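Local coordinates for protein triphenylmethane reductase (Citrobacter sp., PDB 2JL1) that binds NADP in a Rossmann-type fold and probably uses the reduced cofactor to reduce triphenylmethane dyes, at residues A[78-83]-A[118-123]; A[127-130]-A[134-137]; A[204-209]-A[250-255]. All coordinates share one frame; numbering follows the deposited sequence.

Contact 1. Residues A[78-83]-A[118-123]; sequences YDNTLL and AHVHLA
One residue ahead of N80, which rests on V120 across the contact, D79 OD1 is gripped by several donors. L82 N reaches D79 OD1 at 3.1 Å in a nearly straight bond (172°), from above the carboxylate plane. T81 N adds a weak bond to the same oxygen. D79 is thus the N-cap of helix 80-96. R95 of the second subunit makes a salt bridge to D79 OD1, so the residue also takes part in the subunit interface.

No hydrogen bond crosses the contact, which rests on the fork of V120. With CG1 anti to its backbone N (chi1 172°), V120 sends its two methyls to different neighbours. V120 CG2 lies 3.6 Å from the carbonyl oxygen N80 O and also meets N80 CB. V120 CG1 packs on L83 CD2 at 3.8 Å. Both N80 and L83 cross the valine at about a right angle.

L83 also lies near G75 of the NADP site. I84 and H87 extend the cover over V120. Helices 80-96 and 117-130 are neighbours in the Rossmann fold. H121, on the second helix, is hydrogen-bonded through ND1 to Y104 OH, on strand 101-107 of the parallel sheet.

Contact 2. Residues A[127-130]-A[134-137]; sequences AIRT and PYTF
R129, F137 and Y135 carry this contact, in which the last part of helix 117-130 meets the start of strand 135-140. The arginine chain runs extended from CG to NE and brings its guanidinium to the two rings. One guanidinium face is covered by F137 CE1 and Y135 CZ. R129 NE lies 3.8 Å from F137 CE1, at the edge of that ring, and the two planes are turned 70° apart. R129 NH1 comes within 3.1 Å of Y135 OH.

The first torsion of Y135 (chi1 65°), with CG between the backbone N and the carbonyl carbon, lays its ring along F137 and brings OH near R129. Y135 CD1 sits 3.4 Å above the centre of one F137 face. I128 CG2 is 3.8 Å from Y135 CB and equally close to F137 CE2. I128 also reaches I102 and Y104, so it fills the layer between helix and sheet in the unit 101-107, 117-130, 135-140.

A bound glycerol accepts from R129 NE. The chemistry is mixed: carbon packing at I128, and a charged group beside aromatic rings at R129. Since the guanidinium sits at the edge of F137, a classical cation-pi stack on that ring is not formed.

Contact 3. Residues A[204-209]-A[250-255]; sequences WTFDEL and AIYDAI
W204 covers one face of the F206 ring, with CZ3 3.7 Å above the plane and over the ring centre. Y252 approaches from the other side of the ring plane, offset toward the CZ end. The two belong to an NmrA-like protein of the NADP-binding Rossmann clan. F206 and Y252 form an offset edge-to-face aromatic pair, the edge of Y252 toward the face of F206, with centroids 5.4 Å apart and planes at 87°. At the edge of F206, near its plane, F206 CE1 meets I255 CD1 at 4.5 Å, a loose contact. The edge of the W204 ring in turn has F206 CD2 in its plane.

The aromatic pair joins helices 206-217 and 242-256. Their backbones stay well apart: the nearest CA atoms, of F206 and Y252, are 10.1 Å from each other. The long aromatic side chains span the distance. F206 points toward the other helix from its first turn. Y252 does not leave its helix in that direction, but its first torsion (chi1 -75°), with CG anti to the carbonyl carbon, carries the ring over to F206 CZ.

Helix 206-217 is capped at its start by T205, whose OG1 accepts a weak bond from E208 N. T163, on strand 160-163, touches both F206 and Y252. F147 packs on Y252 and I255. The segments meet through carbon atoms alone; F206 and I255 are buried, Y252 partly exposed. The cofactor lies about 9 Å from the I255 side chain. Across the aromatic pair the closest approach is F206 CZ to Y252 CE1, at 3.5 Å.

Overall arrangement
From the N terminus, contact 1 comes first. It closes a loop of 34 residues that includes most of helix 80-96 and strand 101-107. Contact 2 follows on the same helix 117-130 and closes a turn of three residues onto strand 135-140. Contact 3 lies further on and closes a loop of 40 residues, which holds most of helix 206-217, strand 222-225, helix 228-237 and the start of helix 242-256. The three are in series; none nests in or crosses another. Contacts 1 and 2 belong to the Rossmann part, and both reach the second subunit. Contact 3 ties helix 206-217 to helix 242-256, about 23 Å from contact 1 and 31 Å from contact 2, between centres.

Contact 1. Residues A[78-83]-A[118-123]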
loop_
_atom_site.group_PDB
_atom_site.type_symbol
_atom_site.label_atom_id
_atom_site.label_comp_id
_atom_site.label_asym_id
_atom_site.label_seq_id
_atom_site.Cartn_x
_atom_site.Cartn_y
_atom_site.Cartn_z
ATOM N N TYR A 78 -1.236 14.978 8.413
ATOM C CA TYR A 78 -1.073 15.025 9.863
ATOM C C TYR A 78 -0.963 13.587 10.374
ATOM O O TYR A 78 0.059 13.193 10.956
ATOM C CB TYR A 78 -2.283 15.721 10.503
ATOM C CG TYR A 78 -2.449 17.227 10.262
ATOM C CD1 TYR A 78 -3.236 17.989 11.141
ATOM C CD2 TYR A 78 -1.831 17.900 9.177
ATOM C CE1 TYR A 78 -3.426 19.368 10.964
ATOM C CE2 TYR A 78 -2.021 19.297 8.981
ATOM C CZ TYR A 78 -2.822 20.018 9.893
ATOM O OH TYR A 78 -3.043 21.382 9.768
ATOM N N ASP A 79 -2.018 12.808 10.125
ATOM C CA ASP A 79 -2.147 11.438 10.600
ATOM C C ASP A 79 -2.002 10.514 9.383
ATOM O O ASP A 79 -2.902 10.409 8.554
ATOM C CB ASP A 79 -3.508 11.290 11.289
ATOM C CG ASP A 79 -3.772 9.893 11.840
ATOM O OD1 ASP A 79 -3.064 8.900 11.509
ATOM O OD2 ASP A 79 -4.746 9.793 12.617
ATOM N N ASN A 80 -0.842 9.875 9.279
ATOM C CA ASN A 80 -0.518 8.985 8.161
ATOM C C ASN A 80 -1.449 7.780 8.052
ATOM O O ASN A 80 -1.792 7.377 6.960
ATOM C CB ASN A 80 0.922 8.511 8.275
ATOM C CG ASN A 80 1.923 9.637 8.043
ATOM O OD1 ASN A 80 1.641 10.582 7.305
ATOM N ND2 ASN A 80 3.087 9.535 8.663
ATOM N N THR A 81 -1.847 7.212 9.187
ATOM C CA THR A 81 -2.735 6.050 9.154
ATOM C C THR A 81 -4.138 6.437 8.691
ATOM O O THR A 81 -4.777 5.690 7.948
ATOM C CB THR A 81 -2.748 5.341 10.490
ATOM O OG1 THR A 81 -1.400 4.990 10.830
ATOM C CG2 THR A 81 -3.632 4.067 10.448
ATOM N N LEU A 82 -4.633 7.590 9.142
ATOM C CA LEU A 82 -5.889 8.128 8.617
ATOM C C LEU A 82 -5.799 8.422 7.134
ATOM O O LEU A 82 -6.732 8.149 6.382
ATOM C CB LEU A 82 -6.316 9.407 9.365
ATOM C CG LEU A 82 -7.457 10.183 8.694
ATOM C CD1 LEU A 82 -8.743 9.313 8.683
ATOM C CD2 LEU A 82 -7.708 11.518 9.445
ATOM N N LEU A 83 -4.685 9.006 6.707
ATOM C CA LEU A 83 -4.475 9.298 5.292
ATOM C C LEU A 83 -4.602 8.057 4.369
ATOM O O LEU A 83 -5.116 8.157 3.268
ATOM C CB LEU A 83 -3.116 9.975 5.110
ATOM C CG LEU A 83 -2.901 10.735 3.819
ATOM C CD1 LEU A 83 -4.028 11.777 3.634
ATOM C CD2 LEU A 83 -1.545 11.388 3.866
ATOM N N ALA A 118 6.369 8.373 3.190
ATOM C CA ALA A 118 6.682 7.561 2.001
ATOM C C ALA A 118 5.819 6.294 1.980
ATOM O O ALA A 118 5.444 5.809 0.932
ATOM C CB ALA A 118 8.139 7.161 2.000
ATOM N N HIS A 119 5.548 5.752 3.170
ATOM C CA HIS A 119 4.758 4.532 3.275
ATOM C C HIS A 119 3.326 4.730 2.785
ATOM O O HIS A 119 2.734 3.816 2.183
ATOM C CB HIS A 119 4.837 3.971 4.695
ATOM C CG HIS A 119 6.195 3.448 5.032
ATOM N ND1 HIS A 119 6.707 3.439 6.311
ATOM C CD2 HIS A 119 7.171 2.975 4.230
ATOM C CE1 HIS A 119 7.922 2.923 6.285
ATOM N NE2 HIS A 119 8.233 2.650 5.031
ATOM N N VAL A 120 2.773 5.910 3.067
ATOM C CA VAL A 120 1.421 6.262 2.639
ATOM C C VAL A 120 1.370 6.293 1.117
ATOM O O VAL A 120 0.415 5.805 0.510
ATOM C CB VAL A 120 1.013 7.672 3.129
ATOM C CG1 VAL A 120 -0.338 8.081 2.501
ATOM C CG2 VAL A 120 0.902 7.724 4.662
ATOM N N HIS A 121 2.381 6.914 0.507
ATOM C CA HIS A 121 2.406 7.057 -0.946
ATOM C C HIS A 121 2.539 5.714 -1.641
ATOM O O HIS A 121 1.863 5.445 -2.648
ATOM C CB HIS A 121 3.502 8.049 -1.367
ATOM C CG HIS A 121 3.178 9.459 -0.998
ATOM N ND1 HIS A 121 2.017 10.089 -1.415
ATOM C CD2 HIS A 121 3.818 10.339 -0.196
ATOM C CE1 HIS A 121 1.975 11.307 -0.899
ATOM N NE2 HIS A 121 3.063 11.486 -0.167
ATOM N N LEU A 122 3.378 4.845 -1.082
ATOM C CA LEU A 122 3.554 3.488 -1.666
ATOM C C LEU A 122 2.278 2.632 -1.494
ATOM O O LEU A 122 1.869 1.919 -2.428
ATOM C CB LEU A 122 4.769 2.801 -1.059
ATOM C CG LEU A 122 6.136 3.321 -1.556
ATOM C CD1 LEU A 122 7.249 3.066 -0.504
ATOM C CD2 LEU A 122 6.497 2.688 -2.900
ATOM N N ALA A 123 1.635 2.733 -0.328
ATOM C CA ALA A 123 0.362 2.035 -0.083
ATOM C C ALA A 123 -0.687 2.499 -1.094
ATOM O O ALA A 123 -1.458 1.683 -1.638
ATOM C CB ALA A 123 -0.126 2.265 1.374
#

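Contact 2. Residues A[127-130]-A[134-137]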
loop_
_atom_site.group_PDB
_atom_site.type_symbol
_atom_site.label_atom_id
_atom_site.label_comp_id
_atom_site.label_asym_id
_atom_site.label_seq_id
_atom_site.Cartn_x
_atom_site.Cartn_y
_atom_site.Cartn_z
ATOM N N ALA A 127 -2.678 0.533 -4.024
ATOM C CA ALA A 127 -4.134 0.618 -4.115
ATOM C C ALA A 127 -4.612 0.943 -5.537
ATOM O O ALA A 127 -5.515 0.299 -6.064
ATOM C CB ALA A 127 -4.701 1.640 -3.107
ATOM N N ILE A 128 -3.996 1.947 -6.159
ATOM C CA ILE A 128 -4.346 2.322 -7.538
ATOM C C ILE A 128 -4.077 1.175 -8.523
ATOM O O ILE A 128 -4.859 0.959 -9.469
ATOM C CB ILE A 128 -3.602 3.615 -7.976
ATOM C CG1 ILE A 128 -4.181 4.806 -7.213
ATOM C CG2 ILE A 128 -3.680 3.795 -9.523
ATOM C CD1 ILE A 128 -3.273 6.107 -7.180
ATOM N N ARG A 129 -2.983 0.446 -8.304
ATOM C CA ARG A 129 -2.690 -0.729 -9.138
ATOM C C ARG A 129 -3.811 -1.790 -9.110
ATOM O O ARG A 129 -4.111 -2.374 -10.151
ATOM C CB ARG A 129 -1.320 -1.335 -8.825
ATOM C CG ARG A 129 -0.141 -0.424 -9.188
ATOM C CD ARG A 129 1.188 -1.058 -8.782
ATOM N NE ARG A 129 2.347 -0.208 -9.070
ATOM C CZ ARG A 129 2.988 -0.161 -10.238
ATOM N NH1 ARG A 129 2.573 -0.897 -11.268
ATOM N NH2 ARG A 129 4.053 0.625 -10.378
ATOM N N THR A 130 -4.452 -2.003 -7.954
ATOM C CA THR A 130 -5.578 -2.969 -7.842
ATOM C C THR A 130 -6.797 -2.631 -8.693
ATOM O O THR A 130 -7.649 -3.500 -8.947
ATOM C CB THR A 130 -6.057 -3.169 -6.378
ATOM O OG1 THR A 130 -6.878 -2.052 -5.963
ATOM C CG2 THR A 130 -4.883 -3.344 -5.463
ATOM N N PRO A 134 -5.541 2.665 -15.995
ATOM C CA PRO A 134 -4.277 3.233 -16.489
ATOM C C PRO A 134 -3.838 4.379 -15.588
ATOM O O PRO A 134 -4.627 5.303 -15.363
ATOM C CB PRO A 134 -4.666 3.793 -17.861
ATOM C CG PRO A 134 -5.834 2.954 -18.295
ATOM C CD PRO A 134 -6.559 2.552 -17.059
ATOM N N TYR A 135 -2.606 4.318 -15.079
ATOM C CA TYR A 135 -2.140 5.257 -14.035
ATOM C C TYR A 135 -0.938 6.054 -14.510
ATOM O O TYR A 135 -0.232 5.659 -15.449
ATOM C CB TYR A 135 -1.753 4.514 -12.733
ATOM C CG TYR A 135 -0.552 3.599 -12.926
ATOM C CD1 TYR A 135 0.758 4.092 -12.810
ATOM C CD2 TYR A 135 -0.726 2.255 -13.277
ATOM C CE1 TYR A 135 1.863 3.263 -13.013
ATOM C CE2 TYR A 135 0.373 1.414 -13.481
ATOM C CZ TYR A 135 1.652 1.925 -13.363
ATOM O OH TYR A 135 2.725 1.107 -13.582
ATOM N N THR A 136 -0.707 7.183 -13.851
ATOM C CA THR A 136 0.567 7.875 -13.921
ATOM C C THR A 136 0.929 8.263 -12.497
ATOM O O THR A 136 0.183 8.977 -11.841
ATOM C CB THR A 136 0.530 9.166 -14.757
ATOM O OG1 THR A 136 0.018 8.895 -16.078
ATOM C CG2 THR A 136 1.962 9.728 -14.888
ATOM N N PHE A 137 2.080 7.802 -12.032
ATOM C CA PHE A 137 2.528 8.153 -10.694
ATOM C C PHE A 137 3.514 9.304 -10.838
ATOM O O PHE A 137 4.606 9.162 -11.397
ATOM C CB PHE A 137 3.135 6.935 -9.995
ATOM C CG PHE A 137 2.144 5.837 -9.737
ATOM C CD1 PHE A 137 2.549 4.507 -9.738
ATOM C CD2 PHE A 137 0.802 6.128 -9.506
ATOM C CE1 PHE A 137 1.646 3.486 -9.473
ATOM C CE2 PHE A 137 -0.116 5.086 -9.280
ATOM C CZ PHE A 137 0.319 3.772 -9.270
#

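Contact 3. Residues A[204-209]-A[250-255]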
loop_
_atom_site.group_PDB
_atom_site.type_symbol
_atom_site.label_atom_id
_atom_site.label_comp_id
_atom_site.label_asym_id
_atom_site.label_seq_id
_atom_site.Cartn_x
_atom_site.Cartn_y
_atom_site.Cartn_z
ATOM N N TRP A 204 20.962 21.386 -4.485
ATOM C CA TRP A 204 21.593 22.488 -3.753
ATOM C C TRP A 204 21.781 22.080 -2.295
ATOM O O TRP A 204 21.302 21.028 -1.859
ATOM C CB TRP A 204 20.713 23.747 -3.860
ATOM C CG TRP A 204 19.226 23.550 -3.474
ATOM C CD1 TRP A 204 18.230 23.123 -4.292
ATOM C CD2 TRP A 204 18.602 23.841 -2.204
ATOM N NE1 TRP A 204 17.035 23.095 -3.622
ATOM C CE2 TRP A 204 17.224 23.541 -2.342
ATOM C CE3 TRP A 204 19.071 24.327 -0.975
ATOM C CZ2 TRP A 204 16.305 23.694 -1.286
ATOM C CZ3 TRP A 204 18.169 24.479 0.078
ATOM C CH2 TRP A 204 16.797 24.162 -0.080
ATOM N N THR A 205 22.514 22.892 -1.548
ATOM C CA THR A 205 22.702 22.644 -0.144
ATOM C C THR A 205 22.279 23.934 0.545
ATOM O O THR A 205 22.111 24.991 -0.121
ATOM C CB THR A 205 24.182 22.325 0.181
ATOM O OG1 THR A 205 25.005 23.416 -0.255
ATOM C CG2 THR A 205 24.636 21.014 -0.541
ATOM N N PHE A 206 22.147 23.887 1.860
ATOM C CA PHE A 206 21.791 25.110 2.588
ATOM C C PHE A 206 22.909 26.157 2.627
ATOM O O PHE A 206 22.630 27.354 2.626
ATOM C CB PHE A 206 21.224 24.782 3.964
ATOM C CG PHE A 206 19.816 24.290 3.902
ATOM C CD1 PHE A 206 19.544 22.930 3.793
ATOM C CD2 PHE A 206 18.749 25.197 3.882
ATOM C CE1 PHE A 206 18.234 22.467 3.710
ATOM C CE2 PHE A 206 17.405 24.731 3.774
ATOM C CZ PHE A 206 17.162 23.365 3.681
ATOM N N ASP A 207 24.166 25.710 2.630
ATOM C CA ASP A 207 25.294 26.612 2.371
ATOM C C ASP A 207 25.088 27.437 1.105
ATOM O O ASP A 207 25.271 28.653 1.131
ATOM C CB ASP A 207 26.618 25.845 2.282
ATOM C CG ASP A 207 27.224 25.575 3.635
ATOM O OD1 ASP A 207 26.611 25.917 4.669
ATOM O OD2 ASP A 207 28.350 25.052 3.671
ATOM N N GLU A 208 24.716 26.770 0.014
ATOM C CA GLU A 208 24.428 27.394 -1.276
ATOM C C GLU A 208 23.239 28.354 -1.201
ATOM O O GLU A 208 23.278 29.437 -1.772
ATOM C CB GLU A 208 24.114 26.345 -2.349
ATOM C CG GLU A 208 24.003 26.975 -3.731
ATOM C CD GLU A 208 23.801 25.988 -4.862
ATOM O OE1 GLU A 208 23.821 24.756 -4.630
ATOM O OE2 GLU A 208 23.654 26.478 -6.005
ATOM N N LEU A 209 22.174 27.938 -0.509
ATOM C CA LEU A 209 21.040 28.818 -0.300
ATOM C C LEU A 209 21.434 30.103 0.429
ATOM O O LEU A 209 20.928 31.181 0.098
ATOM C CB LEU A 209 19.917 28.103 0.488
ATOM C CG LEU A 209 18.626 28.917 0.713
ATOM C CD1 LEU A 209 18.062 29.439 -0.620
ATOM C CD2 LEU A 209 17.584 28.063 1.436
ATOM N N ALA A 250 12.507 17.395 11.563
ATOM C CA ALA A 250 12.594 16.008 11.114
ATOM C C ALA A 250 12.926 15.957 9.626
ATOM O O ALA A 250 13.633 15.054 9.168
ATOM C CB ALA A 250 11.305 15.241 11.412
ATOM N N ILE A 251 12.416 16.931 8.879
ATOM C CA ILE A 251 12.668 17.005 7.434
ATOM C C ILE A 251 14.144 17.382 7.207
ATOM O O ILE A 251 14.800 16.820 6.329
ATOM C CB ILE A 251 11.684 17.999 6.744
ATOM C CG1 ILE A 251 10.290 17.346 6.616
ATOM C CG2 ILE A 251 12.173 18.401 5.356
ATOM C CD1 ILE A 251 9.144 18.358 6.204
ATOM N N TYR A 252 14.669 18.310 8.012
ATOM C CA TYR A 252 16.086 18.668 7.911
ATOM C C TYR A 252 16.961 17.463 8.267
ATOM O O TYR A 252 17.970 17.222 7.643
ATOM C CB TYR A 252 16.421 19.812 8.860
ATOM C CG TYR A 252 15.941 21.189 8.443
ATOM C CD1 TYR A 252 15.881 21.573 7.100
ATOM C CD2 TYR A 252 15.629 22.138 9.411
ATOM C CE1 TYR A 252 15.472 22.859 6.734
ATOM C CE2 TYR A 252 15.221 23.432 9.065
ATOM C CZ TYR A 252 15.145 23.778 7.726
ATOM O OH TYR A 252 14.771 25.050 7.402
ATOM N N ASP A 253 16.546 16.693 9.261
ATOM C CA ASP A 253 17.336 15.529 9.689
ATOM C C ASP A 253 17.369 14.473 8.573
ATOM O O ASP A 253 18.410 13.881 8.306
ATOM C CB ASP A 253 16.773 14.953 11.012
ATOM C CG ASP A 253 17.589 13.782 11.531
ATOM O OD1 ASP A 253 17.112 12.640 11.438
ATOM O OD2 ASP A 253 18.715 13.995 12.006
ATOM N N ALA A 254 16.242 14.260 7.904
ATOM C CA ALA A 254 16.181 13.291 6.810
ATOM C C ALA A 254 17.114 13.781 5.697
ATOM O O ALA A 254 17.880 13.010 5.136
ATOM C CB ALA A 254 14.713 13.140 6.292
ATOM N N ILE A 255 17.054 15.080 5.416
ATOM C CA ILE A 255 17.938 15.697 4.429
ATOM C C ILE A 255 19.413 15.472 4.802
ATOM O O ILE A 255 20.197 15.049 3.934
ATOM C CB ILE A 255 17.592 17.201 4.180
ATOM C CG1 ILE A 255 16.262 17.332 3.422
ATOM C CG2 ILE A 255 18.728 17.921 3.377
ATOM C CD1 ILE A 255 15.719 18.781 3.451
#